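Local structure of enoyl-CoA hydratase/carnithine racemase (Magnetospirillum magneticum, 4NEK) at residues E30-L35 and D81-A86; T142-A145 and R151-E154. The protein belongs to the enoyl-CoA hydratase/isomerase (crotonase-like) family and probably shifts the double bond of enoyl-CoA thioesters between the delta-3 and delta-2 positions. All coordinates share one frame; numbering follows the deposited sequence.

Contact 1 (E30-L35 and D81-A86)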
loop_
_atom_site.group_PDB
_atom_site.type_symbol
_atom_site.label_atom_id
_atom_site.label_comp_id
_atom_site.label_asym_id
_atom_site.label_seq_id
_atom_site.Cartn_x
_atom_site.Cartn_y
_atom_site.Cartn_z
ATOM N N GLU C 30 25.023 32.944 1.701
ATOM C CA GLU C 30 25.949 32.646 2.809
ATOM C C GLU C 30 25.709 31.264 3.369
ATOM O O GLU C 30 26.662 30.657 3.835
ATOM C CB GLU C 30 25.949 33.648 3.983
ATOM C CG GLU C 30 24.577 33.979 4.536
ATOM C CD GLU C 30 24.587 35.101 5.581
ATOM O OE1 GLU C 30 25.189 34.833 6.645
ATOM O OE2 GLU C 30 24.016 36.232 5.347
HETATM N N MSE C 31 24.467 30.760 3.283
HETATM C CA MSE C 31 24.154 29.431 3.806
HETATM C C MSE C 31 24.667 28.386 2.868
HETATM O O MSE C 31 25.386 27.491 3.295
HETATM C CB MSE C 31 22.686 29.267 4.030
HETATM C CG MSE C 31 22.278 30.217 5.118
HETATM SE SE MSE C 31 20.321 30.184 5.387
HETATM C CE MSE C 31 20.163 28.403 6.224
ATOM N N TYR C 32 24.431 28.558 1.579
ATOM C CA TYR C 32 25.030 27.678 0.593
ATOM C C TYR C 32 26.517 27.558 0.767
ATOM O O TYR C 32 27.074 26.487 0.632
ATOM C CB TYR C 32 24.750 28.145 -0.839
ATOM C CG TYR C 32 23.338 27.906 -1.279
ATOM C CD1 TYR C 32 22.826 26.611 -1.368
ATOM C CD2 TYR C 32 22.502 28.958 -1.597
ATOM C CE1 TYR C 32 21.524 26.388 -1.771
ATOM C CE2 TYR C 32 21.209 28.745 -2.023
ATOM C CZ TYR C 32 20.725 27.460 -2.099
ATOM O OH TYR C 32 19.411 27.264 -2.460
ATOM N N ALA C 33 27.179 28.675 1.020
ATOM C CA ALA C 33 28.636 28.673 1.109
ATOM C C ALA C 33 29.063 27.922 2.366
ATOM O O ALA C 33 29.961 27.116 2.327
ATOM C CB ALA C 33 29.181 30.103 1.114
ATOM N N ALA C 34 28.435 28.232 3.485
ATOM C CA ALA C 34 28.753 27.542 4.715
ATOM C C ALA C 34 28.475 26.044 4.609
ATOM O O ALA C 34 29.235 25.260 5.121
ATOM C CB ALA C 34 27.957 28.139 5.866
ATOM N N LEU C 35 27.403 25.671 3.919
ATOM C CA LEU C 35 27.070 24.259 3.736
ATOM C C LEU C 35 28.079 23.559 2.869
ATOM O O LEU C 35 28.511 22.475 3.191
ATOM C CB LEU C 35 25.692 24.091 3.106
ATOM C CG LEU C 35 24.546 24.517 3.992
ATOM C CD1 LEU C 35 23.254 24.670 3.194
ATOM C CD2 LEU C 35 24.349 23.532 5.100
ATOM N N ASP C 81 24.904 25.976 -6.921
ATOM C CA ASP C 81 25.433 24.910 -7.735
ATOM C C ASP C 81 26.606 24.212 -7.021
ATOM O O ASP C 81 26.678 22.994 -6.980
ATOM C CB ASP C 81 25.876 25.506 -9.070
ATOM C CG ASP C 81 26.344 24.454 -10.111
ATOM O OD1 ASP C 81 25.860 23.313 -10.141
ATOM O OD2 ASP C 81 27.169 24.829 -10.980
ATOM N N ARG C 82 27.478 24.979 -6.384
ATOM C CA ARG C 82 28.609 24.387 -5.659
ATOM C C ARG C 82 28.086 23.451 -4.554
ATOM O O ARG C 82 28.565 22.341 -4.372
ATOM C CB ARG C 82 29.509 25.464 -5.044
ATOM C CG ARG C 82 31.027 25.184 -5.157
ATOM C CD ARG C 82 32.043 26.344 -4.710
ATOM N NE ARG C 82 31.533 27.740 -4.878
ATOM C CZ ARG C 82 31.449 28.430 -6.037
ATOM N NH1 ARG C 82 31.841 27.879 -7.190
ATOM N NH2 ARG C 82 30.960 29.680 -6.044
ATOM N N PHE C 83 27.118 23.907 -3.786
ATOM C CA PHE C 83 26.589 23.091 -2.711
ATOM C C PHE C 83 26.015 21.773 -3.218
ATOM O O PHE C 83 26.264 20.728 -2.666
ATOM C CB PHE C 83 25.491 23.860 -1.984
ATOM C CG PHE C 83 24.724 23.033 -1.041
ATOM C CD1 PHE C 83 25.377 22.325 -0.058
ATOM C CD2 PHE C 83 23.365 22.939 -1.141
ATOM C CE1 PHE C 83 24.683 21.542 0.839
ATOM C CE2 PHE C 83 22.648 22.155 -0.248
ATOM C CZ PHE C 83 23.309 21.456 0.746
ATOM N N ILE C 84 25.192 21.876 -4.237
ATOM C CA ILE C 84 24.524 20.736 -4.808
ATOM C C ILE C 84 25.561 19.750 -5.293
ATOM O O ILE C 84 25.475 18.563 -4.994
ATOM C CB ILE C 84 23.626 21.170 -5.976
ATOM C CG1 ILE C 84 22.425 22.010 -5.468
ATOM C CG2 ILE C 84 23.098 19.953 -6.705
ATOM C CD1 ILE C 84 21.809 22.957 -6.512
ATOM N N ARG C 85 26.577 20.232 -5.994
ATOM C CA ARG C 85 27.649 19.326 -6.455
ATOM C C ARG C 85 28.384 18.708 -5.295
ATOM O O ARG C 85 28.712 17.522 -5.331
ATOM C CB ARG C 85 28.600 20.020 -7.411
ATOM C CG ARG C 85 27.926 20.315 -8.730
ATOM C CD ARG C 85 28.802 21.114 -9.686
ATOM N NE ARG C 85 28.052 21.436 -10.902
ATOM C CZ ARG C 85 28.041 20.719 -12.016
ATOM N NH1 ARG C 85 28.812 19.651 -12.125
ATOM N NH2 ARG C 85 27.244 21.075 -13.039
ATOM N N ALA C 86 28.608 19.473 -4.233
ATOM C CA ALA C 86 29.268 18.924 -3.063
ATOM C C ALA C 86 28.519 17.737 -2.481
ATOM O O ALA C 86 29.131 16.763 -2.072
ATOM C CB ALA C 86 29.442 19.990 -1.984
#
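Leu35 lies over one face of the Phe83 ring, while the Tyr32 ring brings an edge to the same phenylalanine. CD1 of Leu35 stands 4.2 Å from the centroid of the Phe83 ring and only 17° off its normal, a CH-pi contact displaced toward the rim on the CZ side. Lower on the same leucine, CB packs 3.6 Å from CE1 of Phe83, so two levels of one side chain follow the ring. Tyr32 meets Phe83 differently: its CD1 comes within 3.7 Å of Phe83 CD2, which lies in the plane of the tyrosine ring, at its edge. With ring planes at 49° and centroids 6.0 Å apart, the pair is oblique, neither a stack nor a T-shaped pair. Phe83 reaches both partners because CG is anti to its backbone N (chi1 169°), which carries the ring across to helix 29-44, one turn of which supplies Tyr32 and Leu35. The two helices come close here, with CA of Tyr32 5.9 Å from CA of Phe83. A leucine in place of Phe83 would probably cost Leu35 the flat face under its CD1 and leave a gap beside the Tyr32 edge. Beyond these three residues, Leu35 also packs on Val16 of strand 13-18 and Val5 of strand 5-10, and the Tyr32 hydroxyl is hydrogen-bonded with Asn64. On the Asp81 side of helix 79-88, Arg85 NE donates to Asp81 OD1 at 3.0 Å, from above the carboxylate plane, and Arg85 also hydrogen-bonds Thr220 of the second subunit. The chemistry between the two segments is thus apolar side-chain packing without hydrogen bonds; the Tyr32 hydroxyl and the Asp81 and Arg85 charges have their partners away from it.

Contact 2 (T142-A145 and R151-E154)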
loop_
_atom_site.group_PDB
_atom_site.type_symbol
_atom_site.label_atom_id
_atom_site.label_comp_id
_atom_site.label_asym_id
_atom_site.label_seq_id
_atom_site.Cartn_x
_atom_site.Cartn_y
_atom_site.Cartn_z
ATOM N N THR C 142 16.127 12.383 -11.290
ATOM C CA THR C 142 15.899 11.549 -10.124
ATOM C C THR C 142 14.400 11.321 -9.860
ATOM O O THR C 142 14.024 10.202 -9.538
ATOM C CB THR C 142 16.501 12.161 -8.886
ATOM O OG1 THR C 142 15.918 13.448 -8.645
ATOM C CG2 THR C 142 17.999 12.266 -9.047
HETATM N N MSE C 143 13.539 12.337 -10.018
HETATM C CA MSE C 143 12.122 12.134 -9.733
HETATM C C MSE C 143 11.490 11.136 -10.656
HETATM O O MSE C 143 10.792 10.246 -10.205
HETATM C CB MSE C 143 11.298 13.416 -9.646
HETATM C CG MSE C 143 11.845 14.309 -8.562
HETATM SE SE MSE C 143 12.137 13.388 -6.776
HETATM C CE MSE C 143 13.388 14.823 -6.271
ATOM N N PRO C 144 11.709 11.272 -11.974
ATOM C CA PRO C 144 11.066 10.286 -12.836
ATOM C C PRO C 144 11.595 8.899 -12.578
ATOM O O PRO C 144 10.823 7.924 -12.625
ATOM C CB PRO C 144 11.423 10.748 -14.249
ATOM C CG PRO C 144 11.711 12.201 -14.119
ATOM C CD PRO C 144 12.278 12.394 -12.735
ATOM N N ALA C 145 12.891 8.788 -12.303
ATOM C CA ALA C 145 13.468 7.470 -12.006
ATOM C C ALA C 145 12.802 6.862 -10.754
ATOM O O ALA C 145 12.516 5.682 -10.727
ATOM C CB ALA C 145 14.965 7.573 -11.788
ATOM N N ARG C 151 3.781 10.224 -12.010
ATOM C CA ARG C 151 3.692 10.743 -10.674
ATOM C C ARG C 151 4.711 11.905 -10.538
ATOM O O ARG C 151 4.417 12.887 -9.863
ATOM C CB ARG C 151 3.845 9.632 -9.633
ATOM C CG ARG C 151 3.769 10.135 -8.185
ATOM C CD ARG C 151 2.343 10.419 -7.708
ATOM N NE ARG C 151 1.609 9.156 -7.490
ATOM C CZ ARG C 151 0.295 8.962 -7.675
ATOM N NH1 ARG C 151 -0.503 9.961 -8.057
ATOM N NH2 ARG C 151 -0.237 7.754 -7.463
ATOM N N ALA C 152 5.849 11.823 -11.229
ATOM C CA ALA C 152 6.793 12.925 -11.241
ATOM C C ALA C 152 6.239 14.133 -11.957
ATOM O O ALA C 152 6.570 15.241 -11.615
ATOM C CB ALA C 152 8.107 12.512 -11.889
ATOM N N ALA C 153 5.391 13.940 -12.947
ATOM C CA ALA C 153 4.740 15.078 -13.588
ATOM C C ALA C 153 3.791 15.820 -12.656
ATOM O O ALA C 153 3.661 17.014 -12.808
ATOM C CB ALA C 153 3.966 14.641 -14.832
ATOM N N GLU C 154 3.116 15.154 -11.716
ATOM C CA GLU C 154 2.369 15.887 -10.697
ATOM C C GLU C 154 3.285 16.856 -9.924
ATOM O O GLU C 154 2.894 17.971 -9.585
ATOM C CB GLU C 154 1.720 14.978 -9.680
ATOM C CG GLU C 154 0.530 14.197 -10.180
ATOM C CD GLU C 154 -0.082 13.283 -9.105
ATOM O OE1 GLU C 154 -0.278 13.708 -7.940
ATOM O OE2 GLU C 154 -0.387 12.119 -9.422
#
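Ala152 sets its methyl group against the backbone of Met143 and Pro144, joining two successive short helices of the crotonase-like fold, 139-147 and 149-156, which follow each other with a single residue between them. Ala152 has the most surface buried by the contact, and its CB points at the opposing helix, 3.8 Å from Pro144 N and 3.9 Å from Met143 C. The methyl therefore sits over the peptide link between those residues, and Pro144 CA is equally near. Proline has no amide hydrogen to give to the preceding turn, and helix 139-147 is kinked at this point. The small partner permits the close backbone approach, with CA of Pro144 5.3 Å from CA of Ala152. Met143, a selenomethionine, contributes chiefly the root of its side chain, CB being 4.0 Å from Ala152 CB. From there the chain bends at chi2 (-50°), leading the selenium end away from Ala152; elsewhere along its length the side chain packs on Pro111, Met126 and Leu172. Met208 of the second subunit packs on both Pro144 and Ala152, placing this helix pair at a subunit interface. On helix 149-156, Arg151 forms a salt bridge to Glu168 of that subunit through NH2. Within the helix its NH1 donates to Glu154 OE2 at 2.6 Å, arriving on the syn side of the carboxylate, 21° out of its plane.

In the fold
From the N terminus, the chain first forms the antiparallel strands 5-10 and 13-18, then enters helix 29-44. Contact 1 closes a loop of 45 intervening residues, including strand 50-54 of the mixed sheet, when helix 79-88 returns to helix 29-44. The chain then runs through strands 94-98 and 115-118 before contact 2 closes a much shorter loop, with five residues between 142-145 and 151-154. The two are in series, neither nested nor crossing, with centres 25 Å apart and nearest atoms about 10 Å apart. Contact 1 ties together helices distant in sequence, contact 2 consecutive ones, and the second subunit reaches the surroundings of both.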